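Local coordinates for amine oxidase domain-containing protein (Pyrococcus furiosus, PDB 3NRN) that binds adenosine monophosphate and is probably a flavin-containing amine oxidase-like oxidoreductase, although its exact function is not established, at residues E167-E171 and P384-E388; F272-G278 and G311-A317; L292-F297 and E336-F341. All blocks are in the same frame, centred on the assembly; numbering follows the deposited sequence.

Interaction 1: E167-E171 and P384-E388; sequences ELAKE and PGGIE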
ATOM      1  N   GLU A 167      -3.551   2.568  16.793  1.00 27.76           N
ATOM      2  CA  GLU A 167      -3.256   2.258  15.400  1.00 25.17           C
ATOM      3  C   GLU A 167      -2.695   0.852  15.276  1.00 29.16           C
ATOM      4  O   GLU A 167      -3.122   0.089  14.410  1.00 26.49           O
ATOM      5  CB  GLU A 167      -2.270   3.270  14.817  1.00 27.09           C
ATOM      6  CG  GLU A 167      -1.886   3.021  13.361  1.00 29.25           C
ATOM      7  CD  GLU A 167      -3.086   2.827  12.447  1.00 34.93           C
ATOM      8  OE1 GLU A 167      -4.116   3.494  12.658  1.00 38.32           O
ATOM      9  OE2 GLU A 167      -2.993   2.015  11.503  1.00 35.31           O
ATOM     10  N   LEU A 168      -1.746   0.502  16.142  1.00 26.27           N
ATOM     11  CA  LEU A 168      -1.163  -0.838  16.098  1.00 27.96           C
ATOM     12  C   LEU A 168      -2.226  -1.884  16.394  1.00 28.49           C
ATOM     13  O   LEU A 168      -2.261  -2.946  15.770  1.00 25.95           O
ATOM     14  CB  LEU A 168      -0.028  -0.988  17.121  1.00 28.48           C
ATOM     15  CG  LEU A 168       0.548  -2.409  17.184  1.00 25.08           C
ATOM     16  CD1 LEU A 168       1.201  -2.737  15.856  1.00 27.13           C
ATOM     17  CD2 LEU A 168       1.557  -2.532  18.314  1.00 25.33           C
ATOM     18  N   ALA A 169      -3.085  -1.581  17.363  1.00 31.87           N
ATOM     19  CA  ALA A 169      -4.154  -2.496  17.741  1.00 30.89           C
ATOM     20  C   ALA A 169      -5.068  -2.739  16.544  1.00 25.60           C
ATOM     21  O   ALA A 169      -5.469  -3.869  16.281  1.00 26.37           O
ATOM     22  CB  ALA A 169      -4.955  -1.919  18.908  1.00 29.33           C
ATOM     23  N   LYS A 170      -5.398  -1.676  15.821  1.00 27.45           N
ATOM     24  CA  LYS A 170      -6.272  -1.808  14.659  1.00 24.24           C
ATOM     25  C   LYS A 170      -5.614  -2.602  13.536  1.00 27.37           C
ATOM     26  O   LYS A 170      -6.280  -3.364  12.830  1.00 27.41           O
ATOM     27  CB  LYS A 170      -6.713  -0.424  14.177  1.00 28.09           C
ATOM     28  CG  LYS A 170      -7.710   0.232  15.129  1.00 24.43           C
ATOM     29  CD  LYS A 170      -8.068   1.627  14.682  1.00 33.73           C
ATOM     30  CE  LYS A 170      -9.184   2.204  15.528  1.00 36.15           C
ATOM     31  NZ  LYS A 170      -9.546   3.586  15.091  1.00 36.92           N
ATOM     32  N   GLU A 171      -4.308  -2.436  13.370  1.00 28.94           N
ATOM     33  CA  GLU A 171      -3.590  -3.189  12.348  1.00 26.05           C
ATOM     34  C   GLU A 171      -3.503  -4.649  12.801  1.00 30.25           C
ATOM     35  O   GLU A 171      -3.486  -5.572  11.982  1.00 24.95           O
ATOM     36  CB  GLU A 171      -2.198  -2.585  12.134  1.00 33.90           C
ATOM     37  CG  GLU A 171      -2.248  -1.289  11.334  1.00 25.26           C
ATOM     38  CD  GLU A 171      -0.914  -0.583  11.243  1.00 32.87           C
ATOM     39  OE1 GLU A 171       0.130  -1.264  11.204  1.00 21.64           O
ATOM     40  OE2 GLU A 171      -0.912   0.663  11.192  1.00 38.86           O
ATOM     41  N   PRO A 384      -7.713   4.192   9.491  1.00 32.16           N
ATOM     42  CA  PRO A 384      -6.985   3.550  10.590  1.00 28.53           C
ATOM     43  C   PRO A 384      -7.026   2.032  10.465  1.00 26.99           C
ATOM     44  O   PRO A 384      -8.084   1.453  10.213  1.00 24.95           O
ATOM     45  CB  PRO A 384      -7.723   4.052  11.830  1.00 29.12           C
ATOM     46  CG  PRO A 384      -8.152   5.428  11.413  1.00 30.91           C
ATOM     47  CD  PRO A 384      -8.682   5.172  10.011  1.00 25.65           C
ATOM     48  N   GLY A 385      -5.868   1.399  10.628  1.00 25.71           N
ATOM     49  CA  GLY A 385      -5.783  -0.045  10.533  1.00 23.11           C
ATOM     50  C   GLY A 385      -5.531  -0.541   9.120  1.00 27.93           C
ATOM     51  O   GLY A 385      -5.095  -1.672   8.930  1.00 23.68           O
ATOM     52  N   GLY A 386      -5.807   0.301   8.128  1.00 25.47           N
ATOM     53  CA  GLY A 386      -5.606  -0.090   6.742  1.00 22.02           C
ATOM     54  C   GLY A 386      -4.160  -0.049   6.300  1.00 20.91           C
ATOM     55  O   GLY A 386      -3.573   1.022   6.179  1.00 22.78           O
ATOM     56  N   ILE A 387      -3.590  -1.222   6.035  1.00 19.66           N
ATOM     57  CA  ILE A 387      -2.197  -1.337   5.619  1.00 24.63           C
ATOM     58  C   ILE A 387      -1.981  -1.253   4.105  1.00 22.15           C
ATOM     59  O   ILE A 387      -2.615  -1.970   3.329  1.00 19.63           O
ATOM     60  CB  ILE A 387      -1.588  -2.665   6.152  1.00 27.04           C
ATOM     61  CG1 ILE A 387      -1.584  -2.641   7.684  1.00 23.46           C
ATOM     62  CG2 ILE A 387      -0.190  -2.869   5.601  1.00 15.87           C
ATOM     63  CD1 ILE A 387      -1.230  -3.966   8.325  1.00 24.78           C
ATOM     64  N   GLU A 388      -1.080  -0.361   3.706  1.00 15.78           N
ATOM     65  CA  GLU A 388      -0.721  -0.146   2.304  1.00 24.68           C
ATOM     66  C   GLU A 388      -1.882  -0.216   1.297  1.00 16.20           C
ATOM     67  O   GLU A 388      -2.866   0.497   1.453  1.00 22.23           O
ATOM     68  CB  GLU A 388       0.382  -1.126   1.895  1.00 27.44           C
ATOM     69  CG  GLU A 388       1.105  -0.711   0.630  1.00 39.51           C
ATOM     70  CD  GLU A 388       1.667  -1.891  -0.122  1.00 41.77           C
ATOM     71  OE1 GLU A 388       0.948  -2.909  -0.218  1.00 37.02           O
ATOM     72  OE2 GLU A 388       2.806  -1.797  -0.629  1.00 35.32           O
TER
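Gly385, Glu171 and Pro384 bury the most surface where the loop 384-388 lies against one flank of helix 165-178. Gly385 comes closest, with its CA 4.2 Å from the CA of Glu171. Its N-H donates to Glu167 OE2 (N to OE2 3.1 Å, 150° at the hydrogen), meeting the carboxylate on the syn side and 18° out of its plane. Glu167 reaches this amide because CG is anti to its backbone N and the chain then bends at chi2 (51°). One turn on, Glu171 runs extended beyond CG, its CG 3.7 Å from Gly385 O and 3.9 Å from Ile387 CG1, and its side chain crosses that of Ile387 at about a right angle. Glu171 OE2 is only 2.5 Å from Glu167 OE2, which suggests that one of the two acids holds a proton; the nearby carboxylate of Asp156 might raise that tendency. Pro384 lies alongside Lys170, both pointing the same way, with CB 3.8 Å from Lys170 CD. Phe151 of helix 142-156 touches both Glu171 and Ile387. The contact thus holds a helix against the loop between the parallel, Rossmann-type sheet and helix 388-402, consistent with a flavin-containing amine oxidoreductase fold.

Interaction 2: F272-G278 and G311-A317; sequences FNLAVPG and GYTLIMA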
ATOM      1  N   PHE A 272      14.931  -2.909  -2.326  1.00 28.87           N
ATOM      2  CA  PHE A 272      16.091  -3.599  -2.865  1.00 27.79           C
ATOM      3  C   PHE A 272      15.627  -4.765  -3.720  1.00 25.93           C
ATOM      4  O   PHE A 272      14.925  -5.655  -3.249  1.00 34.68           O
ATOM      5  CB  PHE A 272      16.976  -4.107  -1.721  1.00 20.34           C
ATOM      6  CG  PHE A 272      17.610  -3.006  -0.918  1.00 33.20           C
ATOM      7  CD1 PHE A 272      18.857  -2.502  -1.272  1.00 34.29           C
ATOM      8  CD2 PHE A 272      16.942  -2.441   0.166  1.00 32.62           C
ATOM      9  CE1 PHE A 272      19.432  -1.450  -0.557  1.00 33.05           C
ATOM     10  CE2 PHE A 272      17.508  -1.389   0.886  1.00 30.78           C
ATOM     11  CZ  PHE A 272      18.755  -0.893   0.524  1.00 30.29           C
ATOM     12  N   ASN A 273      16.009  -4.745  -4.988  1.00 27.21           N
ATOM     13  CA  ASN A 273      15.649  -5.814  -5.908  1.00 29.36           C
ATOM     14  C   ASN A 273      16.919  -6.651  -6.064  1.00 28.10           C
ATOM     15  O   ASN A 273      17.915  -6.171  -6.600  1.00 35.41           O
ATOM     16  CB  ASN A 273      15.212  -5.211  -7.244  1.00 24.46           C
ATOM     17  CG  ASN A 273      14.025  -4.258  -7.096  1.00 31.48           C
ATOM     18  OD1 ASN A 273      12.888  -4.693  -6.936  1.00 30.84           O
ATOM     19  ND2 ASN A 273      14.294  -2.956  -7.133  1.00 21.84           N
ATOM     20  N   LEU A 274      16.876  -7.891  -5.585  1.00 28.07           N
ATOM     21  CA  LEU A 274      18.035  -8.782  -5.614  1.00 29.73           C
ATOM     22  C   LEU A 274      17.842 -10.014  -6.495  1.00 31.32           C
ATOM     23  O   LEU A 274      16.853 -10.731  -6.365  1.00 37.55           O
ATOM     24  CB  LEU A 274      18.357  -9.231  -4.182  1.00 31.58           C
ATOM     25  CG  LEU A 274      19.631 -10.037  -3.916  1.00 29.97           C
ATOM     26  CD1 LEU A 274      20.845  -9.127  -4.044  1.00 31.97           C
ATOM     27  CD2 LEU A 274      19.573 -10.636  -2.514  1.00 33.10           C
ATOM     28  N   ALA A 275      18.799 -10.260  -7.385  1.00 37.83           N
ATOM     29  CA  ALA A 275      18.733 -11.415  -8.281  1.00 39.68           C
ATOM     30  C   ALA A 275      19.580 -12.559  -7.731  1.00 44.17           C
ATOM     31  O   ALA A 275      20.796 -12.589  -7.918  1.00 49.39           O
ATOM     32  CB  ALA A 275      19.220 -11.025  -9.672  1.00 41.95           C
ATOM     33  N   VAL A 276      18.930 -13.496  -7.049  1.00 42.76           N
ATOM     34  CA  VAL A 276      19.623 -14.636  -6.470  1.00 42.65           C
ATOM     35  C   VAL A 276      19.578 -15.833  -7.424  1.00 50.72           C
ATOM     36  O   VAL A 276      18.508 -16.257  -7.864  1.00 43.77           O
ATOM     37  CB  VAL A 276      19.004 -15.036  -5.105  1.00 44.84           C
ATOM     38  CG1 VAL A 276      18.959 -13.826  -4.177  1.00 37.88           C
ATOM     39  CG2 VAL A 276      17.610 -15.593  -5.301  1.00 54.61           C
ATOM     40  N   PRO A 277      20.753 -16.379  -7.771  1.00 48.32           N
ATOM     41  CA  PRO A 277      20.841 -17.528  -8.676  1.00 47.15           C
ATOM     42  C   PRO A 277      20.240 -18.801  -8.087  1.00 45.58           C
ATOM     43  O   PRO A 277      20.392 -19.074  -6.896  1.00 46.29           O
ATOM     44  CB  PRO A 277      22.344 -17.666  -8.911  1.00 52.39           C
ATOM     45  CG  PRO A 277      22.850 -16.266  -8.743  1.00 53.47           C
ATOM     46  CD  PRO A 277      22.087 -15.800  -7.532  1.00 52.66           C
ATOM     47  N   GLY A 278      19.548 -19.571  -8.921  1.00 44.55           N
ATOM     48  CA  GLY A 278      18.982 -20.821  -8.448  1.00 46.79           C
ATOM     49  C   GLY A 278      17.486 -20.899  -8.220  1.00 51.36           C
ATOM     50  O   GLY A 278      16.701 -20.178  -8.834  1.00 53.34           O
ATOM     51  N   GLY A 311      16.753 -18.998 -14.614  1.00 55.23           N
ATOM     52  CA  GLY A 311      17.809 -19.437 -13.716  1.00 54.75           C
ATOM     53  C   GLY A 311      18.025 -18.514 -12.534  1.00 60.47           C
ATOM     54  O   GLY A 311      19.033 -18.611 -11.824  1.00 54.58           O
ATOM     55  N   TYR A 312      17.072 -17.614 -12.314  1.00 57.29           N
ATOM     56  CA  TYR A 312      17.163 -16.669 -11.212  1.00 54.91           C
ATOM     57  C   TYR A 312      15.886 -16.574 -10.397  1.00 53.31           C
ATOM     58  O   TYR A 312      14.799 -16.904 -10.869  1.00 51.14           O
ATOM     59  CB  TYR A 312      17.509 -15.277 -11.736  1.00 49.46           C
ATOM     60  CG  TYR A 312      18.975 -15.059 -12.002  1.00 51.94           C
ATOM     61  CD1 TYR A 312      19.887 -14.988 -10.951  1.00 48.05           C
ATOM     62  CD2 TYR A 312      19.451 -14.903 -13.302  1.00 53.17           C
ATOM     63  CE1 TYR A 312      21.236 -14.762 -11.189  1.00 51.30           C
ATOM     64  CE2 TYR A 312      20.800 -14.679 -13.552  1.00 51.82           C
ATOM     65  CZ  TYR A 312      21.686 -14.608 -12.491  1.00 56.91           C
ATOM     66  OH  TYR A 312      23.022 -14.377 -12.735  1.00 59.45           O
ATOM     67  N   THR A 313      16.040 -16.127  -9.158  1.00 50.54           N
ATOM     68  CA  THR A 313      14.920 -15.927  -8.260  1.00 47.51           C
ATOM     69  C   THR A 313      14.936 -14.432  -7.951  1.00 47.69           C
ATOM     70  O   THR A 313      16.006 -13.828  -7.850  1.00 42.90           O
ATOM     71  CB  THR A 313      15.093 -16.714  -6.955  1.00 50.06           C
ATOM     72  OG1 THR A 313      15.268 -18.105  -7.252  1.00 68.07           O
ATOM     73  CG2 THR A 313      13.872 -16.542  -6.074  1.00 50.17           C
ATOM     74  N   LEU A 314      13.757 -13.837  -7.820  1.00 37.86           N
ATOM     75  CA  LEU A 314      13.658 -12.416  -7.534  1.00 34.09           C
ATOM     76  C   LEU A 314      13.346 -12.172  -6.061  1.00 35.47           C
ATOM     77  O   LEU A 314      12.345 -12.653  -5.539  1.00 27.51           O
ATOM     78  CB  LEU A 314      12.583 -11.777  -8.424  1.00 34.75           C
ATOM     79  CG  LEU A 314      12.213 -10.306  -8.198  1.00 36.25           C
ATOM     80  CD1 LEU A 314      13.469  -9.449  -8.131  1.00 28.21           C
ATOM     81  CD2 LEU A 314      11.297  -9.833  -9.327  1.00 27.07           C
ATOM     82  N   ILE A 315      14.229 -11.440  -5.389  1.00 35.54           N
ATOM     83  CA  ILE A 315      14.047 -11.115  -3.980  1.00 27.86           C
ATOM     84  C   ILE A 315      13.837  -9.609  -3.863  1.00 32.78           C
ATOM     85  O   ILE A 315      14.567  -8.829  -4.474  1.00 25.76           O
ATOM     86  CB  ILE A 315      15.291 -11.504  -3.143  1.00 32.43           C
ATOM     87  CG1 ILE A 315      15.395 -13.026  -3.033  1.00 23.61           C
ATOM     88  CG2 ILE A 315      15.218 -10.853  -1.752  1.00 31.86           C
ATOM     89  CD1 ILE A 315      14.286 -13.666  -2.229  1.00 32.64           C
HETATM   90  N   MSE A 316      12.831  -9.206  -3.093  1.00 30.35           N
HETATM   91  CA  MSE A 316      12.549  -7.788  -2.890  1.00 28.84           C
HETATM   92  C   MSE A 316      12.543  -7.505  -1.399  1.00 32.69           C
HETATM   93  O   MSE A 316      11.793  -8.130  -0.647  1.00 31.42           O
HETATM   94  CB  MSE A 316      11.186  -7.397  -3.484  1.00 35.41           C
HETATM   95  CG  MSE A 316      11.123  -7.303  -5.018  1.00 24.80           C
HETATM   96 SE   MSE A 316       9.491  -6.685  -5.567  1.00 22.72          SE
HETATM   97  CE  MSE A 316       9.697  -6.627  -7.322  1.00 21.15           C
ATOM     98  N   ALA A 317      13.386  -6.570  -0.973  1.00 29.45           N
ATOM     99  CA  ALA A 317      13.473  -6.207   0.434  1.00 25.21           C
ATOM    100  C   ALA A 317      13.021  -4.770   0.618  1.00 25.08           C
ATOM    101  O   ALA A 317      13.271  -3.913  -0.232  1.00 23.81           O
ATOM    102  CB  ALA A 317      14.905  -6.373   0.942  1.00 24.26           C
TER
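Two neighbouring antiparallel strands of the mixed sheet, 272-277 and 312-317, pair from Phe272 opposite Ala317 to Pro277 opposite Tyr312, their directions 148° apart. The hydrogen-bonded pairs are Phe272 with Ala317, Leu274 with Ile315 and Val276 with Thr313, each joined by two backbone bonds. The shortest runs from Leu274 N to Ile315 O (2.7 Å) and is almost straight at 178°. Beyond the last pair, Gly278 N adds a bond to Gly311 O, and the hydroxyl of Thr313 makes a weak one to Gly278 O (3.0 Å from OG1). Phe272, Leu274, Val276, Thr313, Ile315 and Ala317 share one face, where Phe272 and Leu274 meet Trp334 of helix 326-340. On this face Val276 CG1 packs on Ile315 CG1 (3.8 Å), their side chains at about a right angle. The opposite face bears Asn273, Ala275, Pro277, Tyr312, Leu314 and Met316, and strand 47-50 touches several of them. There Pro277 CG leans obliquely on the Tyr312 ring, 3.3 Å from CE1, while Tyr312 OH bonds to Glu345. Asn273 turns its ND2 to Leu348 O and Gln350; its buried OD1, with no polar partner in the model, lies 3.7 Å from CG of selenomethionine Met316. The tightest carbon contact is Val276 CG2, set between its backbone N and carbonyl carbon, 3.2 Å from Thr313 CB.

Interaction 3: L292-F297 and E336-F341; sequences LMINGF and ELLEIF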
ATOM      1  N   LEU A 292      17.842  -5.627  11.801  1.00 33.67           N
ATOM      2  CA  LEU A 292      18.510  -5.036  10.637  1.00 33.08           C
ATOM      3  C   LEU A 292      17.844  -3.716  10.239  1.00 29.26           C
ATOM      4  O   LEU A 292      16.745  -3.409  10.710  1.00 28.42           O
ATOM      5  CB  LEU A 292      18.462  -6.007   9.448  1.00 28.30           C
ATOM      6  CG  LEU A 292      18.882  -7.471   9.656  1.00 35.00           C
ATOM      7  CD1 LEU A 292      18.907  -8.166   8.298  1.00 21.05           C
ATOM      8  CD2 LEU A 292      20.257  -7.563  10.323  1.00 27.78           C
HETATM    9  N   MSE A 293      18.507  -2.928   9.392  1.00 23.13           N
HETATM   10  CA  MSE A 293      17.912  -1.671   8.940  1.00 27.39           C
HETATM   11  C   MSE A 293      16.768  -2.111   8.014  1.00 27.81           C
HETATM   12  O   MSE A 293      15.682  -1.539   8.048  1.00 32.16           O
HETATM   13  CB  MSE A 293      18.935  -0.789   8.195  1.00 23.90           C
HETATM   14  CG  MSE A 293      18.507   0.699   8.073  1.00 19.22           C
HETATM   15 SE   MSE A 293      19.787   1.877   7.483  1.00 17.27          SE
HETATM   16  CE  MSE A 293      20.683   2.178   8.999  1.00 29.03           C
ATOM     17  N   ILE A 294      17.021  -3.139   7.201  1.00 29.07           N
ATOM     18  CA  ILE A 294      15.990  -3.696   6.326  1.00 29.53           C
ATOM     19  C   ILE A 294      14.905  -4.163   7.302  1.00 28.32           C
ATOM     20  O   ILE A 294      15.216  -4.594   8.411  1.00 28.53           O
ATOM     21  CB  ILE A 294      16.492  -4.945   5.535  1.00 33.20           C
ATOM     22  CG1 ILE A 294      17.555  -4.553   4.505  1.00 31.40           C
ATOM     23  CG2 ILE A 294      15.315  -5.643   4.854  1.00 28.87           C
ATOM     24  CD1 ILE A 294      17.115  -3.529   3.514  1.00 30.89           C
ATOM     25  N   ASN A 295      13.642  -4.081   6.897  1.00 25.96           N
ATOM     26  CA  ASN A 295      12.538  -4.477   7.769  1.00 22.18           C
ATOM     27  C   ASN A 295      11.998  -5.860   7.456  1.00 24.34           C
ATOM     28  O   ASN A 295      11.419  -6.528   8.325  1.00 24.88           O
ATOM     29  CB  ASN A 295      11.405  -3.453   7.659  1.00 29.57           C
ATOM     30  CG  ASN A 295      11.850  -2.062   8.038  1.00 29.10           C
ATOM     31  OD1 ASN A 295      11.602  -1.101   7.314  1.00 25.66           O
ATOM     32  ND2 ASN A 295      12.516  -1.946   9.180  1.00 28.32           N
ATOM     33  N   GLY A 296      12.180  -6.281   6.210  1.00 23.93           N
ATOM     34  CA  GLY A 296      11.712  -7.587   5.792  1.00 21.32           C
ATOM     35  C   GLY A 296      11.867  -7.757   4.297  1.00 27.62           C
ATOM     36  O   GLY A 296      12.221  -6.811   3.591  1.00 31.45           O
ATOM     37  N   PHE A 297      11.614  -8.963   3.804  1.00 27.90           N
ATOM     38  CA  PHE A 297      11.724  -9.212   2.377  1.00 24.52           C
ATOM     39  C   PHE A 297      10.807 -10.343   1.943  1.00 26.12           C
ATOM     40  O   PHE A 297      10.343 -11.127   2.769  1.00 23.73           O
ATOM     41  CB  PHE A 297      13.182  -9.519   1.996  1.00 34.52           C
ATOM     42  CG  PHE A 297      13.748 -10.759   2.645  1.00 35.50           C
ATOM     43  CD1 PHE A 297      13.504 -12.022   2.107  1.00 32.53           C
ATOM     44  CD2 PHE A 297      14.537 -10.660   3.790  1.00 41.54           C
ATOM     45  CE1 PHE A 297      14.039 -13.166   2.694  1.00 30.65           C
ATOM     46  CE2 PHE A 297      15.078 -11.800   4.388  1.00 35.90           C
ATOM     47  CZ  PHE A 297      14.827 -13.058   3.836  1.00 35.32           C
ATOM     48  N   GLU A 336      23.594  -6.082   4.195  1.00 41.79           N
ATOM     49  CA  GLU A 336      22.796  -7.053   4.940  1.00 33.21           C
ATOM     50  C   GLU A 336      22.300  -8.163   4.023  1.00 36.77           C
ATOM     51  O   GLU A 336      22.226  -9.324   4.429  1.00 36.40           O
ATOM     52  CB  GLU A 336      21.607  -6.360   5.613  1.00 32.79           C
ATOM     53  CG  GLU A 336      22.005  -5.233   6.556  1.00 30.41           C
ATOM     54  CD  GLU A 336      20.815  -4.524   7.168  1.00 28.81           C
ATOM     55  OE1 GLU A 336      19.844  -4.249   6.434  1.00 32.13           O
ATOM     56  OE2 GLU A 336      20.851  -4.230   8.380  1.00 45.36           O
ATOM     57  N   LEU A 337      21.965  -7.806   2.786  1.00 33.06           N
ATOM     58  CA  LEU A 337      21.485  -8.784   1.820  1.00 33.98           C
ATOM     59  C   LEU A 337      22.613  -9.709   1.374  1.00 35.45           C
ATOM     60  O   LEU A 337      22.382 -10.877   1.071  1.00 36.49           O
ATOM     61  CB  LEU A 337      20.860  -8.078   0.610  1.00 33.07           C
ATOM     62  CG  LEU A 337      19.492  -7.423   0.863  1.00 36.64           C
ATOM     63  CD1 LEU A 337      19.007  -6.694  -0.389  1.00 30.65           C
ATOM     64  CD2 LEU A 337      18.491  -8.496   1.265  1.00 35.67           C
ATOM     65  N   LEU A 338      23.834  -9.188   1.333  1.00 42.00           N
ATOM     66  CA  LEU A 338      24.980 -10.005   0.943  1.00 44.23           C
ATOM     67  C   LEU A 338      25.200 -11.065   2.025  1.00 44.03           C
ATOM     68  O   LEU A 338      25.478 -12.228   1.730  1.00 48.38           O
ATOM     69  CB  LEU A 338      26.231  -9.131   0.794  1.00 45.15           C
ATOM     70  CG  LEU A 338      27.524  -9.776   0.277  1.00 51.60           C
ATOM     71  CD1 LEU A 338      28.514  -8.686  -0.138  1.00 40.43           C
ATOM     72  CD2 LEU A 338      28.131 -10.671   1.353  1.00 54.50           C
ATOM     73  N   GLU A 339      25.059 -10.653   3.280  1.00 40.71           N
ATOM     74  CA  GLU A 339      25.237 -11.551   4.411  1.00 41.33           C
ATOM     75  C   GLU A 339      24.166 -12.640   4.437  1.00 46.11           C
ATOM     76  O   GLU A 339      24.445 -13.780   4.801  1.00 50.51           O
ATOM     77  CB  GLU A 339      25.209 -10.748   5.716  1.00 45.32           C
ATOM     78  CG  GLU A 339      25.305 -11.579   6.989  1.00 59.31           C
ATOM     79  CD  GLU A 339      26.464 -12.566   6.972  1.00 70.09           C
ATOM     80  OE1 GLU A 339      27.569 -12.186   6.525  1.00 72.12           O
ATOM     81  OE2 GLU A 339      26.271 -13.719   7.415  1.00 62.75           O
ATOM     82  N   ILE A 340      22.942 -12.288   4.045  1.00 44.22           N
ATOM     83  CA  ILE A 340      21.834 -13.244   4.036  1.00 40.65           C
ATOM     84  C   ILE A 340      21.854 -14.087   2.770  1.00 35.01           C
ATOM     85  O   ILE A 340      21.586 -15.289   2.813  1.00 37.23           O
ATOM     86  CB  ILE A 340      20.464 -12.529   4.124  1.00 36.99           C
ATOM     87  CG1 ILE A 340      20.396 -11.686   5.397  1.00 41.70           C
ATOM     88  CG2 ILE A 340      19.338 -13.556   4.114  1.00 35.07           C
ATOM     89  CD1 ILE A 340      19.128 -10.864   5.525  1.00 40.64           C
ATOM     90  N   PHE A 341      22.162 -13.438   1.649  1.00 37.17           N
ATOM     91  CA  PHE A 341      22.235 -14.083   0.339  1.00 35.50           C
ATOM     92  C   PHE A 341      23.620 -13.852  -0.265  1.00 40.54           C
ATOM     93  O   PHE A 341      23.824 -12.902  -1.023  1.00 42.08           O
ATOM     94  CB  PHE A 341      21.186 -13.497  -0.608  1.00 34.68           C
ATOM     95  CG  PHE A 341      19.772 -13.752  -0.187  1.00 44.12           C
ATOM     96  CD1 PHE A 341      19.211 -15.021  -0.314  1.00 43.91           C
ATOM     97  CD2 PHE A 341      18.992 -12.722   0.326  1.00 42.56           C
ATOM     98  CE1 PHE A 341      17.893 -15.257   0.060  1.00 43.59           C
ATOM     99  CE2 PHE A 341      17.673 -12.946   0.704  1.00 45.86           C
ATOM    100  CZ  PHE A 341      17.121 -14.218   0.570  1.00 45.72           C
TER
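The backbone of 292-297 passes the C-terminal end of helix 326-340 on its way into strand 296-298, the CA atoms of Leu292 and Glu336 coming no nearer than 7.4 Å. The arrangement is a helix packed on the mixed sheet, with side chains spanning the gap. Glu336 buries the most surface. Its extended chain carries the carboxylate to two consecutive backbone amides: OE2 accepts from Met293 N (2.9 Å) and OE1 from Ile294 N (3.1 Å), at 162° and 160°. Both oxygens use their syn lone pairs, so the paired bonds fix the rotation of the carboxylate and satisfy both amides. Leu292 and Ile294 run antiparallel to the glutamate side chain and lie close against it, Leu292 CB at 3.2 Å from Glu336 OE2. Ile294 CG1 packs against the other oxygen, 3.0 Å from Glu336 OE1. One helical turn further, Ile340 meets Leu292 tip to tip, CD1 to CD1 at 3.9 Å. Ile340 CG2 also lies above one face of the following Phe341, toward the rim of the ring; Phe341 is the first residue to leave the helical backbone conformation. Phe341 is packed against Leu274 and Val276 of the adjacent strand 269-277, while Phe297 touches Ala317 of strand 312-320. The two rings form a T-shaped pair with planes at 73° and centroids 5.6 Å apart: the edge of Phe341 is directed at a face of Phe297, and Phe341 CZ lies 3.9 Å from Phe297 CE1.

From the N terminus, helix 165-178 supplies 167-171, whose partner 384-388 arrives only near the end of the chain, so interaction 1 closes a loop of 212 intervening residues. Interactions 2 and 3 are both nested inside it. Their segments alternate as 272-278, 292-297, 311-317 and 336-341, so the two loops cross. They also touch: Phe272 CE2 lies 3.4 Å from Ile294 CD1, and Leu274 CD2 3.6 Å from Phe341 CD2, which joins strand pair and helix end over one face of the mixed sheet. Interaction 1 stands apart, its centre about 25 Å from that of interaction 3, and ties helix 165-178 to the loop between strand 374-376 and helix 388-402.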